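Local coordinates for endo-polygalacturonase (Pectobacterium carotovorum subsp. carotovorum, PDB 1BHE), which cleaves the alpha-1,4-galacturonosyl links of polygalacturonic acid by hydrolysis and so takes part in maceration and soft-rotting of plant tissue, at residues Leu65-Lys69 and Tyr114-Ile119; Leu164-Ile170 and Ala187-Lys193; Pro173-Phe179 and Asn200-Pro206. Residues are numbered along the deposited sequence.

Interaction 1 of 3, residues Leu65-Lys69 and Tyr114-Ile119; sequences LLIDK and YGPGTI
In a right-handed parallel beta-helix, each coil is tied to the next by parallel strand pairing, and Leu65-Lys69 with Tyr114-Ile119 illustrates how this pairing survives a corner. Leu65-Ile67 is extended and runs parallel to Tyr114, with Leu66 and Tyr114 in register (CA-CA 4.7 Å). Both the N and the O of Tyr114 are bonded to strand 65-67, flanking Leu66: Tyr114 N donates to Leu65 O (2.8 Å), and Tyr114 O accepts from Ile67 N (2.9 Å). Its side chain (chi1 m) lies on the same face as Leu66, where Leu66 CD1 comes within 3.9 Å of Tyr114 CB. Beyond it the chain bends through Gly115 and a cis peptide to Pro116 (phi/psi -94/31). Pro116 CG packs 3.4 Å from Lys69 CG. Ile67, the residue most covered, spans the bend. Its O accepts from Gly117 N (2.9 Å), renewing the coil-to-coil bonding past the proline. A CB on Gly117 would collide with Ile67 CG2 and Asp68 O, so the close fit depends on the missing side chain. Asp68 turns away, to a salt bridge with Arg43 and a hydrogen bond with Ser45 of the preceding coil. Ile67, rotamer mt, brings its CD1 within 3.5 Å of Ile119 CG1.

Interaction 2 of 3, residues Leu164-Ile170 and Ala187-Lys193; sequences LYNVSLI and AWKTTIK
Ala187 opens 187-193 opposite Leu164 (CA-CA 4.6 Å), and on a buried face Ala187 CB lies 4.1 Å from Leu164 CB. Trp188 follows in register with Tyr165: Trp188 N donates to Leu164 O (2.9 Å), and Trp188 O accepts from Asn166 N (3.0 Å). On the face opposite Ala187, both aromatic residues adopt chi1 t, and the edge of Tyr165 addresses the five-membered ring of Trp188 in an offset edge-to-face pair, with centroids 5.9 Å apart and planes at 62°. Lys189 then takes left-handed helical angles (58/41), as does Asn166 beside it (48/56), so that both segments turn the same corner together. Lys189 O receives a longer, bent bond from Val167 N (3.3 Å). Lys189 NZ forms a salt bridge, and Tyr165 OH a hydrogen bond, with Glu8 of the N-terminal region. A corner stacked in this way on successive coils lets a right-handed parallel beta-helix pass from one sheet to another in register. Past the corner, Thr190 faces inward like Val167, and its OG1 lies 3.6 Å from Leu164 CD1. The strands 167-170 and 190-193 now run 4.7 Å apart at 17°. Thr191 N donates to Val167 O (2.8 Å) and Thr191 O accepts from Leu169 N (2.8 Å), while Thr191 CB lies 3.7 Å from Ser168 OG on the outer face. Ile192 (chi1 m, chi2 t) points into the core, its CG1 4.0 Å from Leu169 CD1. Lys193, paired with Ile170, donates from N to Leu169 O (3.0 Å), and the end of its side chain leads away from the neighbouring strand.

Interaction 3 of 3, residues Pro173-Phe179 and Asn200-Pro206; sequences PNFHVVF and NTDGIDP
Two parallel segments can stay matched even where neither is a regular strand, as Pro173-Phe179 and Asn200-Pro206 demonstrate on successive coils of the beta-helix. Phe175 (-58/146) and Asp202 (-51/144) share one conformation, and both His176 (-76/-56) and Gly203 (-76/-76) kink before strands 177-179 and 204-206, which run 4.8 Å apart at 11°. The ladder begins with His176 N to Asp202 O (2.8 Å) and continues with Val177 N to Gly203 O (2.9 Å), Asp205 N to Val177 O (2.9 Å) and Phe179 N to Asp205 O (3.2 Å). Val177 is in register with Ile204 (CA-CA 4.7 Å), with Val177 CB 4.1 Å from Ile204 CG1 in the core. His176, chi1 m, tucks its ring back so that ND1 also donates to Asp202 O (3.1 Å) and weakly to Thr201 O (3.3 Å), while its NE2 bonds Thr194. At the loop end, a water joins Pro173 O (2.8 Å) to Asn200 ND2 (2.9 Å), and Asn174 OD1 accepts from Phe175 N (2.6 Å). Phe175 (chi1 m) lays its ring face over Asp202: Asp202 CB is 3.8 Å from the ring centroid, a CH-pi contact, and Asp205 OD2 is 3.3 Å from Phe175 CE2. Asn200-Asp202 is the Asn-Thr-Asp signature of family 28. The side chain of Asp202 lies about 3 Å from that of Asp223, the predicted proton donor, and about 6 Å from that of His251, inferred to be an active-site residue. Carboxylates gathered this closely are consistent with an acidic catalytic centre suited to general acid chemistry.

Overall arrangement
Followed from the N terminus, the chain first closes interaction 1, whose 44 intervening residues bring Tyr114-Ile119 back onto Leu65-Lys69. Interaction 2 opens only afterwards, so these two stand in series, yet they share a sheet: strand 118-120 pairs directly with strand 167-170, through probable hydrogen bonds between Ile119 N and Ser168 O (2.9 Å) and between Ile119 O and Ile170 N (2.9 Å). Interaction 2 closes over 16 intervening residues and interaction 3 over 20; the two cross, because 164-170, 173-179, 187-193 and 200-206 alternate along the chain, so each winding is bonded to the next on more than one side. They meet in the core, where Leu169 CD1 lies 3.5 Å from Val177 CG2. Interactions 1 and 3 do not touch.

Interaction 1 of 3, residues Leu65-Lys69 and Tyr114-Ile119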
loop_
_atom_site.group_PDB
_atom_site.type_symbol
_atom_site.label_atom_id
_atom_site.label_comp_id
_atom_site.label_asym_id
_atom_site.label_seq_id
_atom_site.Cartn_x
_atom_site.Cartn_y
_atom_site.Cartn_z
ATOM N N LEU A 65 -7.138 0.005 -17.666
ATOM C CA LEU A 65 -7.352 -1.427 -17.747
ATOM C C LEU A 65 -8.693 -1.715 -17.060
ATOM O O LEU A 65 -8.949 -1.188 -15.975
ATOM C CB LEU A 65 -6.291 -2.249 -17.037
ATOM C CG LEU A 65 -5.296 -3.094 -17.807
ATOM C CD1 LEU A 65 -4.546 -4.018 -16.843
ATOM C CD2 LEU A 65 -5.919 -3.908 -18.929
ATOM N N LEU A 66 -9.496 -2.542 -17.689
ATOM C CA LEU A 66 -10.799 -2.933 -17.163
ATOM C C LEU A 66 -10.880 -4.458 -17.129
ATOM O O LEU A 66 -10.648 -5.097 -18.155
ATOM C CB LEU A 66 -11.906 -2.364 -18.053
ATOM C CG LEU A 66 -13.321 -2.913 -17.829
ATOM C CD1 LEU A 66 -13.755 -2.691 -16.388
ATOM C CD2 LEU A 66 -14.301 -2.260 -18.799
ATOM N N ILE A 67 -11.099 -5.032 -15.952
ATOM C CA ILE A 67 -11.126 -6.491 -15.794
ATOM C C ILE A 67 -12.533 -6.928 -15.398
ATOM O O ILE A 67 -13.059 -6.473 -14.386
ATOM C CB ILE A 67 -10.131 -6.968 -14.722
ATOM C CG1 ILE A 67 -8.768 -6.286 -14.889
ATOM C CG2 ILE A 67 -9.961 -8.484 -14.757
ATOM C CD1 ILE A 67 -7.803 -6.518 -13.747
ATOM N N ASP A 68 -13.181 -7.748 -16.211
ATOM C CA ASP A 68 -14.557 -8.158 -15.954
ATOM C C ASP A 68 -14.743 -8.989 -14.687
ATOM O O ASP A 68 -13.844 -9.694 -14.232
ATOM C CB ASP A 68 -15.069 -9.004 -17.124
ATOM C CG ASP A 68 -15.425 -8.256 -18.379
ATOM O OD1 ASP A 68 -15.240 -7.025 -18.468
ATOM O OD2 ASP A 68 -15.904 -8.924 -19.330
ATOM N N LYS A 69 -15.972 -8.971 -14.166
ATOM C CA LYS A 69 -16.347 -9.831 -13.054
ATOM C C LYS A 69 -15.983 -11.273 -13.413
ATOM O O LYS A 69 -16.186 -11.687 -14.554
ATOM C CB LYS A 69 -17.848 -9.805 -12.751
ATOM C CG LYS A 69 -18.577 -8.498 -12.937
ATOM C CD LYS A 69 -19.629 -8.277 -11.855
ATOM C CE LYS A 69 -20.247 -6.893 -11.927
ATOM N NZ LYS A 69 -20.589 -6.376 -10.566
ATOM N N TYR A 114 -9.556 -0.772 -13.312
ATOM C CA TYR A 114 -10.945 -0.971 -12.911
ATOM C C TYR A 114 -11.331 -2.448 -12.880
ATOM O O TYR A 114 -10.861 -3.205 -13.736
ATOM C CB TYR A 114 -11.880 -0.249 -13.916
ATOM C CG TYR A 114 -11.654 1.249 -13.986
ATOM C CD1 TYR A 114 -10.622 1.788 -14.747
ATOM C CD2 TYR A 114 -12.432 2.123 -13.244
ATOM C CE1 TYR A 114 -10.363 3.149 -14.745
ATOM C CE2 TYR A 114 -12.200 3.489 -13.252
ATOM C CZ TYR A 114 -11.155 3.991 -13.999
ATOM O OH TYR A 114 -10.923 5.349 -14.012
ATOM N N GLY A 115 -12.175 -2.848 -11.939
ATOM C CA GLY A 115 -12.683 -4.218 -11.858
ATOM C C GLY A 115 -14.135 -4.291 -12.332
ATOM O O GLY A 115 -14.501 -3.623 -13.290
ATOM N N PRO A 116 -14.912 -5.209 -11.757
ATOM C CA PRO A 116 -14.583 -5.936 -10.561
ATOM C C PRO A 116 -13.915 -7.288 -10.668
ATOM O O PRO A 116 -14.032 -8.105 -9.747
ATOM C CB PRO A 116 -15.957 -6.099 -9.878
ATOM C CG PRO A 116 -16.879 -6.299 -11.032
ATOM C CD PRO A 116 -16.339 -5.436 -12.140
ATOM N N GLY A 117 -13.111 -7.484 -11.695
ATOM C CA GLY A 117 -12.235 -8.636 -11.816
ATOM C C GLY A 117 -11.125 -8.558 -10.763
ATOM O O GLY A 117 -11.101 -7.704 -9.882
ATOM N N THR A 118 -10.203 -9.504 -10.861
ATOM C CA THR A 118 -9.092 -9.674 -9.949
ATOM C C THR A 118 -7.722 -9.623 -10.610
ATOM O O THR A 118 -7.532 -10.071 -11.736
ATOM C CB THR A 118 -9.241 -11.090 -9.315
ATOM O OG1 THR A 118 -10.493 -11.145 -8.614
ATOM C CG2 THR A 118 -8.117 -11.422 -8.354
ATOM N N ILE A 119 -6.753 -9.097 -9.869
ATOM C CA ILE A 119 -5.347 -9.114 -10.252
ATOM C C ILE A 119 -4.676 -10.024 -9.206
ATOM O O ILE A 119 -4.767 -9.748 -8.008
ATOM C CB ILE A 119 -4.680 -7.738 -10.274
ATOM C CG1 ILE A 119 -5.381 -6.847 -11.305
ATOM C CG2 ILE A 119 -3.191 -7.878 -10.595
ATOM C CD1 ILE A 119 -4.929 -5.401 -11.329
#

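Interaction 2 of 3, residues Leu164-Ile170 and Ala187-Lys193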
loop_
_atom_site.group_PDB
_atom_site.type_symbol
_atom_site.label_atom_id
_atom_site.label_comp_id
_atom_site.label_asym_id
_atom_site.label_seq_id
_atom_site.Cartn_x
_atom_site.Cartn_y
_atom_site.Cartn_z
ATOM N N LEU A 164 -7.928 3.820 -9.065
ATOM C CA LEU A 164 -7.971 2.392 -8.777
ATOM C C LEU A 164 -9.394 2.126 -8.253
ATOM O O LEU A 164 -9.689 2.592 -7.149
ATOM C CB LEU A 164 -6.993 2.025 -7.676
ATOM C CG LEU A 164 -6.134 0.779 -7.704
ATOM C CD1 LEU A 164 -5.853 0.265 -6.291
ATOM C CD2 LEU A 164 -6.644 -0.337 -8.597
ATOM N N TYR A 165 -10.243 1.463 -9.033
ATOM C CA TYR A 165 -11.637 1.346 -8.614
ATOM C C TYR A 165 -12.301 -0.012 -8.746
ATOM O O TYR A 165 -12.173 -0.654 -9.787
ATOM C CB TYR A 165 -12.428 2.315 -9.523
ATOM C CG TYR A 165 -13.927 2.320 -9.306
ATOM C CD1 TYR A 165 -14.491 2.702 -8.102
ATOM C CD2 TYR A 165 -14.774 1.944 -10.348
ATOM C CE1 TYR A 165 -15.869 2.710 -7.927
ATOM C CE2 TYR A 165 -16.149 1.959 -10.185
ATOM C CZ TYR A 165 -16.686 2.335 -8.972
ATOM O OH TYR A 165 -18.061 2.343 -8.810
ATOM N N ASN A 166 -13.097 -0.359 -7.730
ATOM C CA ASN A 166 -13.949 -1.549 -7.811
ATOM C C ASN A 166 -13.174 -2.753 -8.303
ATOM O O ASN A 166 -13.568 -3.355 -9.294
ATOM C CB ASN A 166 -15.089 -1.170 -8.767
ATOM C CG ASN A 166 -16.226 -2.164 -8.870
ATOM O OD1 ASN A 166 -16.502 -2.901 -7.927
ATOM N ND2 ASN A 166 -16.876 -2.195 -10.034
ATOM N N VAL A 167 -12.083 -3.127 -7.649
ATOM C CA VAL A 167 -11.245 -4.234 -8.104
ATOM C C VAL A 167 -10.610 -4.998 -6.961
ATOM O O VAL A 167 -10.420 -4.452 -5.870
ATOM C CB VAL A 167 -10.176 -3.605 -9.039
ATOM C CG1 VAL A 167 -9.293 -2.627 -8.263
ATOM C CG2 VAL A 167 -9.329 -4.651 -9.735
ATOM N N SER A 168 -10.270 -6.270 -7.170
ATOM C CA SER A 168 -9.638 -7.075 -6.135
ATOM C C SER A 168 -8.172 -7.345 -6.500
ATOM O O SER A 168 -7.848 -7.656 -7.638
ATOM C CB SER A 168 -10.329 -8.419 -5.889
ATOM O OG SER A 168 -11.670 -8.236 -5.448
ATOM N N LEU A 169 -7.297 -7.192 -5.521
ATOM C CA LEU A 169 -5.863 -7.431 -5.671
ATOM C C LEU A 169 -5.465 -8.491 -4.652
ATOM O O LEU A 169 -5.650 -8.271 -3.453
ATOM C CB LEU A 169 -5.044 -6.164 -5.413
ATOM C CG LEU A 169 -5.511 -4.876 -6.092
ATOM C CD1 LEU A 169 -4.616 -3.709 -5.705
ATOM C CD2 LEU A 169 -5.559 -5.036 -7.605
ATOM N N ILE A 170 -5.031 -9.661 -5.110
ATOM C CA ILE A 170 -4.703 -10.761 -4.235
ATOM C C ILE A 170 -3.303 -11.332 -4.430
ATOM O O ILE A 170 -2.699 -11.299 -5.495
ATOM C CB ILE A 170 -5.694 -11.947 -4.361
ATOM C CG1 ILE A 170 -5.574 -12.629 -5.727
ATOM C CG2 ILE A 170 -7.131 -11.509 -4.101
ATOM C CD1 ILE A 170 -6.469 -13.851 -5.866
ATOM N N ALA A 187 -8.177 5.509 -4.614
ATOM C CA ALA A 187 -8.471 4.079 -4.539
ATOM C C ALA A 187 -9.862 4.000 -3.880
ATOM O O ALA A 187 -10.044 4.557 -2.797
ATOM C CB ALA A 187 -7.445 3.299 -3.754
ATOM N N TRP A 188 -10.833 3.443 -4.579
ATOM C CA TRP A 188 -12.219 3.420 -4.088
ATOM C C TRP A 188 -12.819 2.051 -4.363
ATOM O O TRP A 188 -12.667 1.525 -5.463
ATOM C CB TRP A 188 -12.985 4.517 -4.809
ATOM C CG TRP A 188 -14.369 4.827 -4.339
ATOM C CD1 TRP A 188 -15.422 3.972 -4.200
ATOM C CD2 TRP A 188 -14.856 6.127 -3.965
ATOM N NE1 TRP A 188 -16.533 4.652 -3.755
ATOM C CE2 TRP A 188 -16.208 5.980 -3.605
ATOM C CE3 TRP A 188 -14.274 7.399 -3.911
ATOM C CZ2 TRP A 188 -16.985 7.056 -3.184
ATOM C CZ3 TRP A 188 -15.046 8.465 -3.491
ATOM C CH2 TRP A 188 -16.394 8.287 -3.140
ATOM N N LYS A 189 -13.399 1.412 -3.351
ATOM C CA LYS A 189 -13.911 0.052 -3.518
ATOM C C LYS A 189 -12.805 -0.895 -3.969
ATOM O O LYS A 189 -13.004 -1.779 -4.792
ATOM C CB LYS A 189 -15.123 0.015 -4.452
ATOM C CG LYS A 189 -16.415 0.346 -3.699
ATOM C CD LYS A 189 -17.573 0.625 -4.646
ATOM C CE LYS A 189 -18.863 0.904 -3.868
ATOM N NZ LYS A 189 -19.938 1.398 -4.789
ATOM N N THR A 190 -11.614 -0.732 -3.392
ATOM C CA THR A 190 -10.476 -1.584 -3.707
ATOM C C THR A 190 -10.425 -2.679 -2.645
ATOM O O THR A 190 -10.475 -2.363 -1.455
ATOM C CB THR A 190 -9.148 -0.809 -3.719
ATOM O OG1 THR A 190 -9.117 0.074 -4.849
ATOM C CG2 THR A 190 -7.955 -1.747 -3.827
ATOM N N THR A 191 -10.374 -3.932 -3.080
ATOM C CA THR A 191 -10.250 -5.035 -2.127
ATOM C C THR A 191 -8.844 -5.610 -2.228
ATOM O O THR A 191 -8.406 -5.908 -3.336
ATOM C CB THR A 191 -11.297 -6.137 -2.385
ATOM O OG1 THR A 191 -12.588 -5.567 -2.117
ATOM C CG2 THR A 191 -11.088 -7.332 -1.467
ATOM N N ILE A 192 -8.145 -5.722 -1.108
ATOM C CA ILE A 192 -6.810 -6.309 -1.072
ATOM C C ILE A 192 -6.859 -7.509 -0.118
ATOM O O ILE A 192 -7.292 -7.354 1.030
ATOM C CB ILE A 192 -5.719 -5.323 -0.623
ATOM C CG1 ILE A 192 -5.343 -4.397 -1.785
ATOM C CG2 ILE A 192 -4.455 -6.022 -0.122
ATOM C CD1 ILE A 192 -4.686 -3.104 -1.341
ATOM N N LYS A 193 -6.424 -8.674 -0.594
ATOM C CA LYS A 193 -6.434 -9.866 0.248
ATOM C C LYS A 193 -5.210 -10.739 -0.016
ATOM O O LYS A 193 -5.037 -11.347 -1.070
ATOM C CB LYS A 193 -7.715 -10.674 0.076
ATOM C CG LYS A 193 -7.866 -11.859 1.011
ATOM C CD LYS A 193 -7.805 -11.490 2.488
ATOM C CE LYS A 193 -7.945 -12.750 3.340
ATOM N NZ LYS A 193 -8.129 -12.439 4.783
#

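Interaction 3 of 3, residues Pro173-Phe179 and Asn200-Pro206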
loop_
_atom_site.group_PDB
_atom_site.type_symbol
_atom_site.label_atom_id
_atom_site.label_comp_id
_atom_site.label_asym_id
_atom_site.label_seq_id
_atom_site.Cartn_x
_atom_site.Cartn_y
_atom_site.Cartn_z
ATOM N N PRO A 173 3.253 -10.540 -4.527
ATOM C CA PRO A 173 4.600 -10.968 -4.182
ATOM C C PRO A 173 5.306 -9.941 -3.304
ATOM O O PRO A 173 6.059 -10.302 -2.403
ATOM C CB PRO A 173 5.311 -11.152 -5.516
ATOM C CG PRO A 173 4.211 -11.245 -6.526
ATOM C CD PRO A 173 3.128 -10.334 -5.987
ATOM N N ASN A 174 5.065 -8.663 -3.552
ATOM C CA ASN A 174 5.659 -7.561 -2.793
ATOM C C ASN A 174 4.541 -6.574 -2.454
ATOM O O ASN A 174 3.410 -7.038 -2.243
ATOM C CB ASN A 174 6.772 -6.950 -3.620
ATOM C CG ASN A 174 7.775 -6.045 -2.961
ATOM O OD1 ASN A 174 7.442 -4.991 -2.423
ATOM N ND2 ASN A 174 9.056 -6.424 -3.024
ATOM N N PHE A 175 4.815 -5.282 -2.345
ATOM C CA PHE A 175 3.736 -4.331 -2.050
ATOM C C PHE A 175 2.658 -4.425 -3.127
ATOM O O PHE A 175 2.987 -4.673 -4.284
ATOM C CB PHE A 175 4.297 -2.914 -1.952
ATOM C CG PHE A 175 5.302 -2.673 -0.857
ATOM C CD1 PHE A 175 5.676 -3.652 0.046
ATOM C CD2 PHE A 175 5.872 -1.410 -0.735
ATOM C CE1 PHE A 175 6.603 -3.394 1.037
ATOM C CE2 PHE A 175 6.792 -1.144 0.262
ATOM C CZ PHE A 175 7.163 -2.135 1.150
ATOM N N HIS A 176 1.395 -4.224 -2.757
ATOM C CA HIS A 176 0.305 -4.308 -3.720
ATOM C C HIS A 176 0.231 -3.075 -4.615
ATOM O O HIS A 176 0.177 -3.188 -5.840
ATOM C CB HIS A 176 -1.050 -4.487 -3.019
ATOM C CG HIS A 176 -1.226 -5.801 -2.321
ATOM N ND1 HIS A 176 -0.564 -6.126 -1.161
ATOM C CD2 HIS A 176 -2.011 -6.864 -2.626
ATOM C CE1 HIS A 176 -0.926 -7.343 -0.775
ATOM N NE2 HIS A 176 -1.801 -7.819 -1.642
ATOM N N VAL A 177 0.120 -1.899 -3.993
ATOM C CA VAL A 177 -0.018 -0.642 -4.722
ATOM C C VAL A 177 0.933 0.416 -4.163
ATOM O O VAL A 177 0.965 0.688 -2.960
ATOM C CB VAL A 177 -1.440 -0.047 -4.654
ATOM C CG1 VAL A 177 -1.546 1.203 -5.532
ATOM C CG2 VAL A 177 -2.538 -1.018 -5.056
ATOM N N VAL A 178 1.710 1.032 -5.049
ATOM C CA VAL A 178 2.647 2.088 -4.692
ATOM C C VAL A 178 2.380 3.294 -5.599
ATOM O O VAL A 178 2.296 3.139 -6.814
ATOM C CB VAL A 178 4.123 1.667 -4.847
ATOM C CG1 VAL A 178 5.059 2.862 -4.662
ATOM C CG2 VAL A 178 4.504 0.560 -3.868
ATOM N N PHE A 179 2.221 4.461 -4.996
ATOM C CA PHE A 179 1.989 5.703 -5.726
ATOM C C PHE A 179 3.142 6.651 -5.369
ATOM O O PHE A 179 3.108 7.262 -4.291
ATOM C CB PHE A 179 0.645 6.328 -5.358
ATOM C CG PHE A 179 0.275 7.526 -6.188
ATOM C CD1 PHE A 179 -0.078 7.385 -7.521
ATOM C CD2 PHE A 179 0.278 8.796 -5.633
ATOM C CE1 PHE A 179 -0.416 8.490 -8.290
ATOM C CE2 PHE A 179 -0.061 9.898 -6.393
ATOM C CZ PHE A 179 -0.406 9.750 -7.723
ATOM N N ASN A 200 6.382 -8.436 3.676
ATOM C CA ASN A 200 6.686 -7.482 2.613
ATOM C C ASN A 200 5.515 -7.242 1.670
ATOM O O ASN A 200 5.714 -7.074 0.465
ATOM C CB ASN A 200 7.884 -8.045 1.836
ATOM C CG ASN A 200 8.771 -7.004 1.208
ATOM O OD1 ASN A 200 9.079 -5.989 1.826
ATOM N ND2 ASN A 200 9.203 -7.280 -0.020
ATOM N N THR A 201 4.298 -7.248 2.198
ATOM C CA THR A 201 3.098 -7.132 1.373
ATOM C C THR A 201 2.227 -5.935 1.713
ATOM O O THR A 201 0.998 -6.056 1.791
ATOM C CB THR A 201 2.274 -8.432 1.547
ATOM O OG1 THR A 201 2.175 -8.692 2.954
ATOM C CG2 THR A 201 2.950 -9.602 0.852
ATOM N N ASP A 202 2.844 -4.756 1.837
ATOM C CA ASP A 202 2.081 -3.542 2.123
ATOM C C ASP A 202 0.930 -3.428 1.123
ATOM O O ASP A 202 1.106 -3.775 -0.050
ATOM C CB ASP A 202 2.932 -2.285 2.046
ATOM C CG ASP A 202 3.963 -2.126 3.136
ATOM O OD1 ASP A 202 4.175 -3.057 3.940
ATOM O OD2 ASP A 202 4.592 -1.050 3.206
ATOM N N GLY A 203 -0.199 -2.920 1.604
ATOM C CA GLY A 203 -1.372 -2.774 0.759
ATOM C C GLY A 203 -1.267 -1.604 -0.203
ATOM O O GLY A 203 -1.114 -1.798 -1.410
ATOM N N ILE A 204 -1.450 -0.385 0.296
ATOM C CA ILE A 204 -1.382 0.820 -0.510
ATOM C C ILE A 204 -0.446 1.836 0.146
ATOM O O ILE A 204 -0.737 2.308 1.245
ATOM C CB ILE A 204 -2.747 1.513 -0.715
ATOM C CG1 ILE A 204 -3.770 0.585 -1.375
ATOM C CG2 ILE A 204 -2.540 2.759 -1.575
ATOM C CD1 ILE A 204 -5.153 1.179 -1.514
ATOM N N ASP A 205 0.630 2.205 -0.540
ATOM C CA ASP A 205 1.627 3.113 -0.005
ATOM C C ASP A 205 1.934 4.323 -0.888
ATOM O O ASP A 205 2.733 4.239 -1.823
ATOM C CB ASP A 205 2.980 2.420 0.186
ATOM C CG ASP A 205 3.115 1.280 1.154
ATOM O OD1 ASP A 205 2.148 0.850 1.803
ATOM O OD2 ASP A 205 4.257 0.770 1.312
ATOM N N PRO A 206 1.417 5.482 -0.512
ATOM C CA PRO A 206 1.798 6.752 -1.119
ATOM C C PRO A 206 3.226 7.073 -0.688
ATOM O O PRO A 206 3.543 6.958 0.504
ATOM C CB PRO A 206 0.788 7.751 -0.578
ATOM C CG PRO A 206 -0.248 6.951 0.140
ATOM C CD PRO A 206 0.468 5.695 0.609
HETATM O O HOH W 1 8.482 -9.871 -1.069
#